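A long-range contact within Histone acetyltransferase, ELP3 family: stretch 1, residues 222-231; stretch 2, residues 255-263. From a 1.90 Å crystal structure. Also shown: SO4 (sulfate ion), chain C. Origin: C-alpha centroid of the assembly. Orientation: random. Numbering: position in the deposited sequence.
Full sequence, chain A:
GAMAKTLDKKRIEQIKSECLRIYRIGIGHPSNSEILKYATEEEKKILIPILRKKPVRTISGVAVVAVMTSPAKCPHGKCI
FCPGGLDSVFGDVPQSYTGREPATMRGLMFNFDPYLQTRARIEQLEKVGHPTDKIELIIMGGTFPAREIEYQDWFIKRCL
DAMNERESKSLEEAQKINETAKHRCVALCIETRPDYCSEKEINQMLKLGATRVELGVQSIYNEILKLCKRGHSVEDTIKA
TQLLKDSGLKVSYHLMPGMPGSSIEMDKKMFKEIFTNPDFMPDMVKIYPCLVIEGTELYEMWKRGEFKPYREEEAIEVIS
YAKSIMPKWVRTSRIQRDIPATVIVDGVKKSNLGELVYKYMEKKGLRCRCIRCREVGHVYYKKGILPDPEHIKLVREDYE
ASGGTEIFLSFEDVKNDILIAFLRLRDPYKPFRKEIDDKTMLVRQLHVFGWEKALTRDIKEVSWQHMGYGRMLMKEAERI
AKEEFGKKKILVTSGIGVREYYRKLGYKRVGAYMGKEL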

ATOM      1  N   ASN A 222     -16.143  17.335   0.288  1.00 35.43           N
ATOM      2  CA  ASN A 222     -17.160  17.119   1.316  1.00 36.56           C
ATOM      3  C   ASN A 222     -18.569  17.097   0.739  1.00 38.96           C
ATOM      4  O   ASN A 222     -19.443  16.399   1.281  1.00 39.86           O
ATOM      5  CB  ASN A 222     -17.037  18.177   2.414  1.00 39.81           C
ATOM      6  CG  ASN A 222     -15.887  17.874   3.366  1.00 45.53           C
ATOM      7  OD1 ASN A 222     -15.426  16.738   3.478  1.00 44.25           O
ATOM      8  ND2 ASN A 222     -15.410  18.886   4.031  1.00 42.15           N
ATOM      9  N   GLU A 223     -18.813  17.834  -0.351  1.00 43.93           N
ATOM     10  CA  GLU A 223     -20.127  17.788  -0.985  1.00 43.99           C
ATOM     11  C   GLU A 223     -20.470  16.370  -1.398  1.00 39.24           C
ATOM     12  O   GLU A 223     -21.593  15.904  -1.171  1.00 40.23           O
ATOM     13  CB  GLU A 223     -20.186  18.709  -2.205  1.00 51.33           C
ATOM     14  CG  GLU A 223     -21.537  18.671  -2.918  1.00 59.51           C
ATOM     15  CD  GLU A 223     -21.424  18.601  -4.449  1.00 77.43           C
ATOM     16  OE1 GLU A 223     -22.446  18.317  -5.109  1.00 60.88           O
ATOM     17  OE2 GLU A 223     -20.327  18.828  -5.006  1.00 54.82           O
ATOM     18  N   ILE A 224     -19.520  15.690  -2.052  1.00 37.66           N
ATOM     19  CA  ILE A 224     -19.726  14.327  -2.523  1.00 40.71           C
ATOM     20  C   ILE A 224     -19.863  13.373  -1.345  1.00 46.14           C
ATOM     21  O   ILE A 224     -20.720  12.484  -1.349  1.00 41.47           O
ATOM     22  CB  ILE A 224     -18.562  13.913  -3.442  1.00 43.94           C
ATOM     23  CG1 ILE A 224     -18.336  14.936  -4.559  1.00 49.09           C
ATOM     24  CG2 ILE A 224     -18.786  12.521  -4.020  1.00 50.64           C
ATOM     25  CD1 ILE A 224     -19.516  15.223  -5.395  1.00 57.72           C
ATOM     26  N   LEU A 225     -18.995  13.515  -0.334  1.00 41.71           N
ATOM     27  CA  LEU A 225     -19.054  12.639   0.833  1.00 35.98           C
ATOM     28  C   LEU A 225     -20.397  12.757   1.539  1.00 41.29           C
ATOM     29  O   LEU A 225     -21.008  11.746   1.895  1.00 42.58           O
ATOM     30  CB  LEU A 225     -17.915  12.966   1.788  1.00 37.47           C
ATOM     31  CG  LEU A 225     -16.510  12.803   1.203  1.00 39.71           C
ATOM     32  CD1 LEU A 225     -15.436  13.341   2.136  1.00 36.78           C
ATOM     33  CD2 LEU A 225     -16.237  11.310   0.864  1.00 41.14           C
ATOM     34  N   LYS A 226     -20.874  13.987   1.748  1.00 39.96           N
ATOM     35  CA  LYS A 226     -22.160  14.180   2.411  1.00 39.94           C
ATOM     36  C   LYS A 226     -23.297  13.695   1.526  1.00 47.24           C
ATOM     37  O   LYS A 226     -24.238  13.049   2.003  1.00 47.20           O
ATOM     38  CB  LYS A 226     -22.364  15.652   2.749  1.00 47.95           C
ATOM     39  CG  LYS A 226     -21.463  16.193   3.841  1.00 85.19           C
ATOM     40  N   LEU A 227     -23.209  13.971   0.221  1.00 45.91           N
ATOM     41  CA  LEU A 227     -24.274  13.575  -0.700  1.00 45.96           C
ATOM     42  C   LEU A 227     -24.475  12.061  -0.691  1.00 49.56           C
ATOM     43  O   LEU A 227     -25.606  11.564  -0.780  1.00 44.49           O
ATOM     44  CB  LEU A 227     -23.935  14.075  -2.101  1.00 47.93           C
ATOM     45  CG  LEU A 227     -24.978  14.105  -3.197  1.00 70.42           C
ATOM     46  CD1 LEU A 227     -26.100  15.074  -2.879  1.00 68.28           C
ATOM     47  CD2 LEU A 227     -24.267  14.470  -4.500  1.00 51.61           C
ATOM     48  N   CYS A 228     -23.395  11.311  -0.560  1.00 44.03           N
ATOM     49  CA  CYS A 228     -23.467   9.857  -0.516  1.00 44.99           C
ATOM     50  C   CYS A 228     -23.572   9.328   0.907  1.00 53.17           C
ATOM     51  O   CYS A 228     -23.509   8.115   1.121  1.00 46.58           O
ATOM     52  CB  CYS A 228     -22.243   9.253  -1.216  1.00 50.12           C
ATOM     53  SG  CYS A 228     -22.073   9.834  -2.944  1.00 48.36           S
ATOM     54  N   LYS A 229     -23.716  10.209   1.883  1.00 47.30           N
ATOM     55  CA  LYS A 229     -23.871   9.812   3.278  1.00 41.41           C
ATOM     56  C   LYS A 229     -22.715   8.918   3.729  1.00 65.12           C
ATOM     57  O   LYS A 229     -22.900   7.884   4.381  1.00 52.98           O
ATOM     58  CB  LYS A 229     -25.230   9.143   3.504  1.00 59.00           C
ATOM     59  CG  LYS A 229     -26.381  10.117   3.290  1.00 53.40           C
ATOM     60  CD  LYS A 229     -27.763   9.485   3.412  1.00 68.51           C
ATOM     61  CE  LYS A 229     -28.835  10.529   3.060  1.00 72.52           C
ATOM     62  NZ  LYS A 229     -30.220   9.980   3.040  1.00 92.51           N
ATOM     63  N   ARG A 230     -21.500   9.335   3.374  1.00 60.11           N
ATOM     64  CA  ARG A 230     -20.302   8.709   3.913  1.00 60.26           C
ATOM     65  C   ARG A 230     -20.043   9.230   5.328  1.00 47.12           C
ATOM     66  O   ARG A 230     -20.490  10.314   5.716  1.00 54.55           O
ATOM     67  CB  ARG A 230     -19.091   8.976   3.015  1.00 51.55           C
ATOM     68  CG  ARG A 230     -19.327   8.752   1.528  1.00 64.33           C
ATOM     69  CD  ARG A 230     -19.730   7.318   1.182  1.00 60.60           C
ATOM     70  NE  ARG A 230     -18.701   6.343   1.528  1.00 65.93           N
ATOM     71  CZ  ARG A 230     -18.619   5.121   1.008  1.00 65.69           C
ATOM     72  NH1 ARG A 230     -19.502   4.725   0.100  1.00 69.60           N
ATOM     73  NH2 ARG A 230     -17.639   4.302   1.382  1.00 57.93           N
ATOM     74  N   GLY A 231     -19.324   8.436   6.112  1.00 56.51           N
ATOM     75  CA  GLY A 231     -19.168   8.752   7.514  1.00 56.37           C
ATOM     76  C   GLY A 231     -17.897   9.485   7.871  1.00 54.93           C
ATOM     77  O   GLY A 231     -17.468   9.425   9.028  1.00 48.86           O
TER
HETATM   78  S   SO4 C 602     -17.273   5.787   4.881  1.00 71.00           S
HETATM   79  O1  SO4 C 602     -16.801   6.709   5.916  1.00 60.94           O
HETATM   80  O2  SO4 C 602     -16.734   6.157   3.574  1.00 85.35           O
HETATM   81  O3  SO4 C 602     -16.855   4.429   5.212  1.00 82.12           O
HETATM   82  O4  SO4 C 602     -18.731   5.844   4.833  1.00102.98           O
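Stretch 2, residues 255-263: LMPGMPGSS

Stretch 2 lies as an irregular chain, without regular helix or strand through the contact, against the last turn of the helix of residues 222-227 and the loop that follows it. Met259 to Ser262 form a type II beta turn, closed by the backbone hydrogen bond from Ser262 N to Met259 O (3.0 Å), and this turn carries most of the contact. The backbones come nearest at Ile224 and Gly261, whose CA atoms are 5.7 Å apart. As stretch 2 advances from Met256 to Gly261, its partners move back from Arg230 through Cys228 to Leu227, Ile224 and Glu223, so the two chains run in broadly opposite senses.

Ile224, Met259 and Pro260 cover the most surface. Ile224, buried and with chi1 and chi2 both m, points toward the turn: its CG2 packs on Met259 CB at 3.7 Å, while its CD1 reaches the turn backbone, 3.4 Å from Pro260 O and 3.3 Å from Gly261 C. The side chain of Met259 ends at the loop, its CE 3.9 Å from Cys228 SG. Pro260 sets its ring against the same sulfur, with CD 3.5 Å from Cys228 SG, and Leu227 CD2 lies 4.4 Å from Pro260 CB.

Gly261 lets the turn settle this closely: an ideal CB would lie 2.7 Å from Leu227 CD2 and 2.8 Å from Ile224 CD1, and its phi of 90° also suits glycine. No direct hydrogen bond joins the stretches; instead one water donates to both Glu223 OE1 (2.6 Å) and Gly261 O (2.7 Å). At the other end, Met256 CE lies over one face of the Arg230 guanidinium, 4.3 Å from Arg230 NH1, while Arg230 NE donates to sulfate O2 (2.8 Å) at the guanidinium edge.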

ATOM      1  N   LEU A 255      -9.808   5.322  -3.734  1.00 29.77           N
ATOM      2  CA  LEU A 255     -10.467   6.441  -4.403  1.00 29.53           C
ATOM      3  C   LEU A 255     -11.467   5.928  -5.431  1.00 35.63           C
ATOM      4  O   LEU A 255     -11.206   4.939  -6.122  1.00 35.20           O
ATOM      5  CB  LEU A 255      -9.453   7.367  -5.094  1.00 30.08           C
ATOM      6  CG  LEU A 255      -8.395   7.985  -4.191  1.00 38.34           C
ATOM      7  CD1 LEU A 255      -7.244   8.571  -4.998  1.00 35.63           C
ATOM      8  CD2 LEU A 255      -9.052   9.068  -3.301  1.00 31.00           C
ATOM      9  N   MET A 256     -12.615   6.600  -5.524  1.00 31.81           N
ATOM     10  CA  MET A 256     -13.703   6.163  -6.397  1.00 31.61           C
ATOM     11  C   MET A 256     -14.088   7.269  -7.368  1.00 37.41           C
ATOM     12  O   MET A 256     -14.913   8.138  -7.034  1.00 37.02           O
ATOM     13  CB  MET A 256     -14.918   5.737  -5.575  1.00 38.32           C
ATOM     14  CG  MET A 256     -14.839   4.346  -4.980  1.00 61.28           C
ATOM     15  SD  MET A 256     -16.487   3.761  -4.535  1.00 58.03           S
ATOM     16  CE  MET A 256     -17.008   5.024  -3.405  1.00 47.54           C
ATOM     17  N   PRO A 257     -13.552   7.263  -8.585  1.00 34.67           N
ATOM     18  CA  PRO A 257     -14.068   8.176  -9.612  1.00 32.80           C
ATOM     19  C   PRO A 257     -15.549   7.907  -9.862  1.00 33.69           C
ATOM     20  O   PRO A 257     -16.043   6.787  -9.689  1.00 35.72           O
ATOM     21  CB  PRO A 257     -13.223   7.855 -10.853  1.00 40.90           C
ATOM     22  CG  PRO A 257     -12.024   7.114 -10.326  1.00 40.60           C
ATOM     23  CD  PRO A 257     -12.506   6.364  -9.099  1.00 34.99           C
ATOM     24  N   GLY A 258     -16.256   8.955 -10.276  1.00 35.11           N
ATOM     25  CA  GLY A 258     -17.624   8.814 -10.755  1.00 35.67           C
ATOM     26  C   GLY A 258     -18.671   8.639  -9.671  1.00 39.13           C
ATOM     27  O   GLY A 258     -19.739   8.043  -9.917  1.00 34.82           O
ATOM     28  N   MET A 259     -18.409   9.160  -8.476  1.00 34.85           N
ATOM     29  CA  MET A 259     -19.403   9.145  -7.419  1.00 45.67           C
ATOM     30  C   MET A 259     -20.523  10.141  -7.717  1.00 43.61           C
ATOM     31  O   MET A 259     -20.349  11.063  -8.512  1.00 34.01           O
ATOM     32  CB  MET A 259     -18.765   9.491  -6.077  1.00 37.86           C
ATOM     33  CG  MET A 259     -17.853   8.392  -5.546  1.00 39.61           C
ATOM     34  SD  MET A 259     -16.986   8.899  -4.088  1.00 40.85           S
ATOM     35  CE  MET A 259     -18.271   8.861  -2.828  1.00 43.85           C
ATOM     36  N   PRO A 260     -21.680   9.978  -7.075  1.00 37.14           N
ATOM     37  CA  PRO A 260     -22.768  10.949  -7.264  1.00 35.35           C
ATOM     38  C   PRO A 260     -22.287  12.357  -6.967  1.00 34.30           C
ATOM     39  O   PRO A 260     -21.577  12.598  -5.989  1.00 41.99           O
ATOM     40  CB  PRO A 260     -23.835  10.494  -6.259  1.00 45.94           C
ATOM     41  CG  PRO A 260     -23.603   9.020  -6.104  1.00 64.13           C
ATOM     42  CD  PRO A 260     -22.098   8.813  -6.270  1.00 58.55           C
ATOM     43  N   GLY A 261     -22.664  13.289  -7.830  1.00 38.82           N
ATOM     44  CA  GLY A 261     -22.279  14.669  -7.654  1.00 37.06           C
ATOM     45  C   GLY A 261     -20.975  15.054  -8.308  1.00 40.90           C
ATOM     46  O   GLY A 261     -20.678  16.256  -8.414  1.00 43.42           O
ATOM     47  N   SER A 262     -20.208  14.086  -8.785  1.00 44.72           N
ATOM     48  CA  SER A 262     -18.916  14.376  -9.371  1.00 37.27           C
ATOM     49  C   SER A 262     -19.039  14.492 -10.890  1.00 43.97           C
ATOM     50  O   SER A 262     -20.124  14.445 -11.470  1.00 40.02           O
ATOM     51  CB  SER A 262     -17.906  13.299  -8.977  1.00 42.39           C
ATOM     52  OG  SER A 262     -16.568  13.778  -9.107  1.00 56.83           O
ATOM     53  N   SER A 263     -17.900  14.650 -11.547  1.00 39.64           N
ATOM     54  CA  SER A 263     -17.841  14.774 -12.995  1.00 43.68           C
ATOM     55  C   SER A 263     -16.450  14.357 -13.440  1.00 37.06           C
ATOM     56  O   SER A 263     -15.548  14.167 -12.619  1.00 38.41           O
ATOM     57  CB  SER A 263     -18.140  16.199 -13.449  1.00 42.68           C
ATOM     58  OG  SER A 263     -17.062  17.061 -13.088  1.00 44.32           O
TER
HETATM   59  O   HOH W   1     -21.995  18.446  -7.664  1.00 47.13           O